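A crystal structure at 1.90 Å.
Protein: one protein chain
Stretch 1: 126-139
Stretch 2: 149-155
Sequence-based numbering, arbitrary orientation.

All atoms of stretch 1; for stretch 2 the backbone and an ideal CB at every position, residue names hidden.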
ATOM      1  N   PHE A 126       6.366  -1.563  -7.178  1.00 22.99           N
ATOM      2  CA  PHE A 126       5.869  -1.767  -8.532  1.00 23.04           C
ATOM      3  C   PHE A 126       4.868  -2.920  -8.540  1.00 23.42           C
ATOM      4  O   PHE A 126       5.220  -4.077  -8.266  1.00 25.88           O
ATOM      5  CB  PHE A 126       7.033  -2.023  -9.510  1.00 26.15           C
ATOM      6  CG  PHE A 126       6.603  -2.204 -10.944  1.00 23.41           C
ATOM      7  CD1 PHE A 126       6.645  -1.134 -11.846  1.00 24.17           C
ATOM      8  CD2 PHE A 126       6.183  -3.447 -11.406  1.00 25.63           C
ATOM      9  CE1 PHE A 126       6.263  -1.300 -13.179  1.00 28.05           C
ATOM     10  CE2 PHE A 126       5.794  -3.625 -12.740  1.00 29.22           C
ATOM     11  CZ  PHE A 126       5.833  -2.551 -13.628  1.00 27.39           C
ATOM     12  N   TYR A 127       3.615  -2.601  -8.856  1.00 23.01           N
ATOM     13  CA  TYR A 127       2.529  -3.578  -8.761  1.00 20.19           C
ATOM     14  C   TYR A 127       2.215  -4.286 -10.090  1.00 23.98           C
ATOM     15  O   TYR A 127       1.698  -5.404 -10.097  1.00 25.55           O
ATOM     16  CB  TYR A 127       1.286  -2.891  -8.217  1.00 20.03           C
ATOM     17  CG  TYR A 127       1.442  -2.480  -6.772  1.00 22.73           C
ATOM     18  CD1 TYR A 127       1.234  -3.401  -5.748  1.00 21.91           C
ATOM     19  CD2 TYR A 127       1.821  -1.179  -6.428  1.00 23.30           C
ATOM     20  CE1 TYR A 127       1.388  -3.041  -4.411  1.00 27.79           C
ATOM     21  CE2 TYR A 127       1.968  -0.810  -5.088  1.00 21.82           C
ATOM     22  CZ  TYR A 127       1.736  -1.748  -4.087  1.00 23.73           C
ATOM     23  OH  TYR A 127       1.876  -1.404  -2.758  1.00 26.70           O
ATOM     24  N   GLY A 128       2.517  -3.628 -11.205  1.00 25.28           N
ATOM     25  CA  GLY A 128       2.258  -4.182 -12.526  1.00 24.11           C
ATOM     26  C   GLY A 128       0.879  -3.826 -13.065  1.00 27.28           C
ATOM     27  O   GLY A 128      -0.083  -3.684 -12.314  1.00 23.55           O
ATOM     28  N   ARG A 129       0.778  -3.689 -14.379  1.00 25.03           N
ATOM     29  CA  ARG A 129      -0.443  -3.176 -14.995  1.00 22.39           C
ATOM     30  C   ARG A 129      -1.695  -3.964 -14.640  1.00 22.57           C
ATOM     31  O   ARG A 129      -2.735  -3.370 -14.348  1.00 24.90           O
ATOM     32  CB  ARG A 129      -0.291  -3.128 -16.510  1.00 23.57           C
ATOM     33  CG  ARG A 129      -1.477  -2.510 -17.210  1.00 26.92           C
ATOM     34  CD  ARG A 129      -1.126  -2.292 -18.688  1.00 34.84           C
ATOM     35  NE  ARG A 129      -2.232  -1.701 -19.430  1.00 50.63           N
ATOM     36  CZ  ARG A 129      -2.244  -1.560 -20.753  1.00 55.17           C
ATOM     37  NH1 ARG A 129      -1.208  -1.990 -21.467  1.00 55.59           N
ATOM     38  NH2 ARG A 129      -3.293  -1.007 -21.358  1.00 47.48           N
ATOM     39  N   ASN A 130      -1.621  -5.292 -14.677  1.00 21.83           N
ATOM     40  CA  ASN A 130      -2.817  -6.089 -14.402  1.00 25.53           C
ATOM     41  C   ASN A 130      -3.337  -5.978 -12.959  1.00 24.56           C
ATOM     42  O   ASN A 130      -4.528  -6.215 -12.704  1.00 24.04           O
ATOM     43  CB  ASN A 130      -2.616  -7.553 -14.797  1.00 25.34           C
ATOM     44  CG  ASN A 130      -3.909  -8.321 -14.796  1.00 30.49           C
ATOM     45  OD1 ASN A 130      -4.774  -8.114 -15.654  1.00 32.21           O
ATOM     46  ND2 ASN A 130      -4.058  -9.203 -13.828  1.00 22.74           N
ATOM     47  N   GLY A 131      -2.453  -5.619 -12.022  1.00 23.52           N
ATOM     48  CA  GLY A 131      -2.863  -5.331 -10.656  1.00 23.88           C
ATOM     49  C   GLY A 131      -3.850  -4.180 -10.642  1.00 25.62           C
ATOM     50  O   GLY A 131      -4.922  -4.261 -10.041  1.00 24.63           O
ATOM     51  N   PHE A 132      -3.489  -3.083 -11.304  1.00 21.44           N
ATOM     52  CA  PHE A 132      -4.428  -1.964 -11.450  1.00 23.91           C
ATOM     53  C   PHE A 132      -5.690  -2.326 -12.218  1.00 22.92           C
ATOM     54  O   PHE A 132      -6.778  -1.838 -11.892  1.00 23.70           O
ATOM     55  CB  PHE A 132      -3.732  -0.754 -12.083  1.00 22.10           C
ATOM     56  CG  PHE A 132      -2.651  -0.195 -11.222  1.00 24.28           C
ATOM     57  CD1 PHE A 132      -2.959   0.705 -10.211  1.00 22.53           C
ATOM     58  CD2 PHE A 132      -1.338  -0.630 -11.363  1.00 23.85           C
ATOM     59  CE1 PHE A 132      -1.970   1.206  -9.386  1.00 23.01           C
ATOM     60  CE2 PHE A 132      -0.341  -0.134 -10.546  1.00 25.21           C
ATOM     61  CZ  PHE A 132      -0.655   0.788  -9.546  1.00 22.40           C
ATOM     62  N   GLU A 133      -5.569  -3.168 -13.244  1.00 22.66           N
ATOM     63  CA  GLU A 133      -6.751  -3.556 -14.024  1.00 23.56           C
ATOM     64  C   GLU A 133      -7.775  -4.356 -13.228  1.00 25.71           C
ATOM     65  O   GLU A 133      -8.970  -4.055 -13.275  1.00 22.42           O
ATOM     66  CB  GLU A 133      -6.354  -4.338 -15.292  1.00 20.60           C
ATOM     67  CG  GLU A 133      -5.558  -3.471 -16.283  1.00 25.72           C
ATOM     68  CD  GLU A 133      -5.039  -4.270 -17.476  1.00 38.99           C
ATOM     69  OE1 GLU A 133      -4.687  -5.463 -17.315  1.00 38.10           O
ATOM     70  OE2 GLU A 133      -4.978  -3.693 -18.575  1.00 37.43           O
ATOM     71  N   VAL A 134      -7.332  -5.377 -12.502  1.00 22.25           N
ATOM     72  CA  VAL A 134      -8.306  -6.173 -11.746  1.00 24.11           C
ATOM     73  C   VAL A 134      -8.897  -5.343 -10.608  1.00 24.97           C
ATOM     74  O   VAL A 134     -10.080  -5.473 -10.268  1.00 24.00           O
ATOM     75  CB  VAL A 134      -7.709  -7.496 -11.189  1.00 26.60           C
ATOM     76  CG1 VAL A 134      -7.267  -8.408 -12.355  1.00 26.71           C
ATOM     77  CG2 VAL A 134      -6.558  -7.220 -10.215  1.00 26.58           C
ATOM     78  N   LEU A 135      -8.079  -4.468 -10.034  1.00 21.16           N
ATOM     79  CA  LEU A 135      -8.542  -3.649  -8.906  1.00 21.42           C
ATOM     80  C   LEU A 135      -9.583  -2.621  -9.338  1.00 24.35           C
ATOM     81  O   LEU A 135     -10.639  -2.460  -8.696  1.00 22.24           O
ATOM     82  CB  LEU A 135      -7.351  -2.958  -8.238  1.00 19.77           C
ATOM     83  CG  LEU A 135      -7.579  -2.161  -6.948  1.00 23.75           C
ATOM     84  CD1 LEU A 135      -8.322  -3.000  -5.928  1.00 24.02           C
ATOM     85  CD2 LEU A 135      -6.204  -1.743  -6.435  1.00 22.15           C
ATOM     86  N   ALA A 136      -9.292  -1.917 -10.426  1.00 24.27           N
ATOM     87  CA  ALA A 136     -10.242  -0.943 -10.937  1.00 25.97           C
ATOM     88  C   ALA A 136     -11.570  -1.623 -11.288  1.00 29.62           C
ATOM     89  O   ALA A 136     -12.649  -1.110 -10.979  1.00 24.51           O
ATOM     90  CB  ALA A 136      -9.661  -0.217 -12.160  1.00 25.47           C
ATOM     91  N   ARG A 137     -11.498  -2.775 -11.950  1.00 25.44           N
ATOM     92  CA  ARG A 137     -12.721  -3.470 -12.327  1.00 24.30           C
ATOM     93  C   ARG A 137     -13.564  -3.817 -11.093  1.00 24.41           C
ATOM     94  O   ARG A 137     -14.780  -3.633 -11.088  1.00 26.28           O
ATOM     95  CB  ARG A 137     -12.418  -4.740 -13.125  1.00 26.17           C
ATOM     96  CG  ARG A 137     -13.683  -5.455 -13.573  1.00 29.77           C
ATOM     97  CD  ARG A 137     -13.390  -6.615 -14.510  1.00 28.84           C
ATOM     98  NE  ARG A 137     -12.636  -7.687 -13.866  1.00 30.62           N
ATOM     99  CZ  ARG A 137     -12.303  -8.822 -14.485  1.00 37.72           C
ATOM    100  NH1 ARG A 137     -12.666  -9.018 -15.746  1.00 31.72           N
ATOM    101  NH2 ARG A 137     -11.629  -9.765 -13.851  1.00 35.99           N
ATOM    102  N   LYS A 138     -12.925  -4.344 -10.058  1.00 22.62           N
ATOM    103  CA  LYS A 138     -13.648  -4.715  -8.843  1.00 22.28           C
ATOM    104  C   LYS A 138     -14.242  -3.483  -8.138  1.00 24.48           C
ATOM    105  O   LYS A 138     -15.396  -3.514  -7.694  1.00 23.84           O
ATOM    106  CB  LYS A 138     -12.731  -5.503  -7.895  1.00 25.20           C
ATOM    107  CG  LYS A 138     -13.349  -5.853  -6.526  1.00 25.35           C
ATOM    108  CD  LYS A 138     -14.436  -6.922  -6.615  1.00 26.78           C
ATOM    109  CE  LYS A 138     -14.986  -7.198  -5.194  1.00 31.37           C
ATOM    110  NZ  LYS A 138     -15.932  -8.353  -5.176  1.00 35.52           N
ATOM    111  N   LEU A 139     -13.458  -2.411  -8.033  1.00 24.72           N
ATOM    112  CA  LEU A 139     -13.908  -1.184  -7.360  1.00 23.63           C
ATOM    113  C   LEU A 139     -15.163  -0.641  -8.025  1.00 27.75           C
ATOM    114  O   LEU A 139     -16.084  -0.172  -7.357  1.00 27.73           O
ATOM    115  CB  LEU A 139     -12.784  -0.120  -7.339  1.00 23.08           C
ATOM    116  CG  LEU A 139     -11.655  -0.436  -6.352  1.00 24.73           C
ATOM    117  CD1 LEU A 139     -10.516   0.558  -6.514  1.00 26.32           C
ATOM    118  CD2 LEU A 139     -12.195  -0.440  -4.910  1.00 27.28           C
ATOM    119  N   UNK A 149     -14.947  -5.405   0.384  1.00 24.71           N
ATOM    120  CA  UNK A 149     -13.648  -4.858  -0.018  1.00 24.90           C
ATOM    121  C   UNK A 149     -12.893  -5.881  -0.860  1.00 24.52           C
ATOM    122  O   UNK A 149     -13.429  -6.958  -1.165  1.00 25.17           O
ATOM    123  CB  UNK A 149     -12.822  -4.460   1.207  1.00 24.90           C
ATOM    124  N   UNK A 150     -11.650  -5.556  -1.222  1.00 25.95           N
ATOM    125  CA  UNK A 150     -10.810  -6.484  -1.975  1.00 24.96           C
ATOM    126  C   UNK A 150      -9.323  -6.222  -1.734  1.00 26.82           C
ATOM    127  O   UNK A 150      -8.925  -5.211  -1.137  1.00 25.63           O
ATOM    128  CB  UNK A 150     -11.122  -6.382  -3.469  1.00 24.96           C
ATOM    129  N   UNK A 151      -8.490  -7.156  -2.169  1.00 26.17           N
ATOM    130  CA  UNK A 151      -7.051  -6.918  -2.182  1.00 26.16           C
ATOM    131  C   UNK A 151      -6.479  -7.661  -3.362  1.00 22.39           C
ATOM    132  O   UNK A 151      -7.055  -8.649  -3.805  1.00 23.72           O
ATOM    133  CB  UNK A 151      -6.387  -7.357  -0.875  1.00 26.16           C
ATOM    134  N   UNK A 152      -5.355  -7.173  -3.872  1.00 23.38           N
ATOM    135  CA  UNK A 152      -4.725  -7.823  -5.011  1.00 22.56           C
ATOM    136  C   UNK A 152      -3.659  -8.734  -4.431  1.00 26.97           C
ATOM    137  O   UNK A 152      -2.723  -8.282  -3.768  1.00 29.45           O
ATOM    138  CB  UNK A 152      -4.141  -6.816  -6.004  1.00 22.56           C
ATOM    139  N   UNK A 153      -3.845 -10.033  -4.625  1.00 25.25           N
ATOM    140  CA  UNK A 153      -2.918 -11.004  -4.078  1.00 27.65           C
ATOM    141  C   UNK A 153      -1.723 -11.226  -4.988  1.00 27.90           C
ATOM    142  O   UNK A 153      -1.852 -11.191  -6.217  1.00 27.72           O
ATOM    143  CB  UNK A 153      -3.636 -12.332  -3.827  1.00 27.65           C
ATOM    144  N   UNK A 154      -0.564 -11.435  -4.374  1.00 24.35           N
ATOM    145  CA  UNK A 154       0.644 -11.880  -5.064  1.00 24.72           C
ATOM    146  C   UNK A 154       1.088 -13.222  -4.470  1.00 29.28           C
ATOM    147  O   UNK A 154       0.583 -13.628  -3.426  1.00 32.94           O
ATOM    148  CB  UNK A 154       1.757 -10.836  -4.950  1.00 24.72           C
ATOM    149  N   UNK A 155       2.010 -13.919  -5.135  1.00 26.66           N
ATOM    150  CA  UNK A 155       2.503 -15.198  -4.616  1.00 30.25           C
ATOM    151  C   UNK A 155       3.839 -14.976  -3.903  1.00 25.93           C
ATOM    152  O   UNK A 155       4.738 -14.354  -4.451  1.00 29.68           O
ATOM    153  CB  UNK A 155       2.656 -16.222  -5.742  1.00 30.25           C
TER

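Stretch 2 is an extended strand lying nearly antiparallel to helix 129-139, with 162° between their N-to-C directions and 8.8 Å between their axes at closest approach. Its CA-to-CB bonds alternate, so that positions 150, 152 and 154 point toward stretch 1.

Position 149 points away, and its ideal CB has nothing of stretch 1 within 5.5 Å. The helix therefore sets no demand on the side chain, and many types would do. The deposited residue is Tyr149, whose ring takes no part in this contact; its backbone lies nearer, with O 4.3 Å from Lys138 CE.

Position 150 points toward the helix at Leu135 and Lys138. Its ideal CB lies 3.8 Å from Lys138 CG and 5.0 Å from Leu135 CD1, so the surroundings are aliphatic and already close. A small or slender apolar side chain such as alanine, cysteine or valine would suit, whereas a bulky ring would have little room in this direction. The residue is Cys150, with chi1 at 65° (p). This rotamer brings SG 3.4 Å from Leu135 CD1 and 3.6 Å from Lys138 CG, so the polarizable sulfur packs against a leucine methyl and the aliphatic part of a lysine. The amine of Lys138 is hydrogen-bonded elsewhere in the structure.

Position 151 points away again, with no atom of stretch 1 near its ideal CB; a range of side chains would be compatible. It is Met151, present as selenomethionine, and its side chain makes no contact with stretch 1.

Position 152 lies opposite Gly131, their CA atoms 6.4 Å apart. The ideal CB is 4.9 Å from Val134 CG2 and 5.5 Å from Leu135 CD2, a gap that asks for an apolar group of moderate size: valine, isoleucine, perhaps leucine or threonine. The extended backbone (phi/psi -96/115) accommodates beta-branching well. The residue is Val152, whose CG2 fills the gap, 4.0 Å from both Val134 CG2 and Leu135 CB and 3.8 Å from Gly131 O.

Position 153 is out of reach of stretch 1, and its phi/psi of -85/144 do not require glycine. The helix leaves the choice open; the residue is Gly153.

Position 154 points toward stretch 1, yet no atom of it comes within 5.5 Å of the ideal CB. Only a long side chain could cross this space, and the carbonyl O of Tyr127 offers an acceptor at the far side. Tyrosine would serve, as might a long, flexible donor such as lysine or arginine. The residue is Tyr154, whose OH donates a hydrogen bond of 2.7 Å to Tyr127 O. The two rings also meet, Tyr154 CE2 lying 4.2 Å from Tyr127 CD1. Gly131 leaves room for the hydroxyl: its CA is 4.2 Å from Tyr154 OH, and an ideal CB there would clash with that oxygen at 2.9 Å.

Position 155 is out of reach, so stretch 1 favors no type; the residue is Arg155.

Stretch 2 149-155: YCMVGYR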
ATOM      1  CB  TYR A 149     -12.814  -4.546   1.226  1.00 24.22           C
ATOM      2  CG  TYR A 149     -13.506  -3.679   2.270  1.00 23.20           C
ATOM      3  CD1 TYR A 149     -14.359  -2.650   1.897  1.00 28.27           C
ATOM      4  CD2 TYR A 149     -13.268  -3.877   3.633  1.00 24.28           C
ATOM      5  CE1 TYR A 149     -14.974  -1.831   2.856  1.00 31.95           C
ATOM      6  CE2 TYR A 149     -13.873  -3.058   4.604  1.00 25.82           C
ATOM      7  CZ  TYR A 149     -14.725  -2.042   4.204  1.00 29.77           C
ATOM      8  OH  TYR A 149     -15.342  -1.245   5.146  1.00 25.66           O
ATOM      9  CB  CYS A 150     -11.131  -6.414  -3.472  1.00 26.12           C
ATOM     10  SG  CYS A 150     -10.725  -4.797  -4.243  1.00 28.64           S
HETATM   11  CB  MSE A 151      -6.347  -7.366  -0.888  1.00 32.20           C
HETATM   12  CG  MSE A 151      -6.452  -8.830  -0.517  1.00 30.59           C
HETATM   13 SE   MSE A 151      -4.965  -9.413   0.691  0.70 36.46          SE
HETATM   14  CE  MSE A 151      -3.840 -10.260  -0.670  1.00 39.01           C
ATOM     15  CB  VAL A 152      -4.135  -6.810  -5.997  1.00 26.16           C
ATOM     16  CG1 VAL A 152      -3.362  -7.543  -7.126  1.00 26.38           C
ATOM     17  CG2 VAL A 152      -5.259  -5.955  -6.607  1.00 25.41           C
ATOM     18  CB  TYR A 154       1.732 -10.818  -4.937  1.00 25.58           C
ATOM     19  CG  TYR A 154       1.367  -9.572  -5.717  1.00 25.38           C
ATOM     20  CD1 TYR A 154       1.773  -9.422  -7.044  1.00 27.03           C
ATOM     21  CD2 TYR A 154       0.561  -8.584  -5.151  1.00 25.49           C
ATOM     22  CE1 TYR A 154       1.422  -8.302  -7.782  1.00 24.84           C
ATOM     23  CE2 TYR A 154       0.193  -7.458  -5.886  1.00 28.89           C
ATOM     24  CZ  TYR A 154       0.632  -7.322  -7.196  1.00 29.16           C
ATOM     25  OH  TYR A 154       0.264  -6.211  -7.932  1.00 26.23           O
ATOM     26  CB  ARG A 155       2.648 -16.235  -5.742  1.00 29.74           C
ATOM     27  CG  ARG A 155       1.305 -16.738  -6.315  1.00 32.92           C
ATOM     28  CD  ARG A 155       0.835 -15.963  -7.555  1.00 35.03           C
ATOM     29  NE  ARG A 155      -0.459 -16.462  -8.044  1.00 35.81           N
ATOM     30  CZ  ARG A 155      -0.608 -17.579  -8.758  1.00 37.87           C
ATOM     31  NH1 ARG A 155       0.458 -18.305  -9.077  1.00 35.56           N
ATOM     32  NH2 ARG A 155      -1.818 -17.969  -9.161  1.00 32.37           N
TER
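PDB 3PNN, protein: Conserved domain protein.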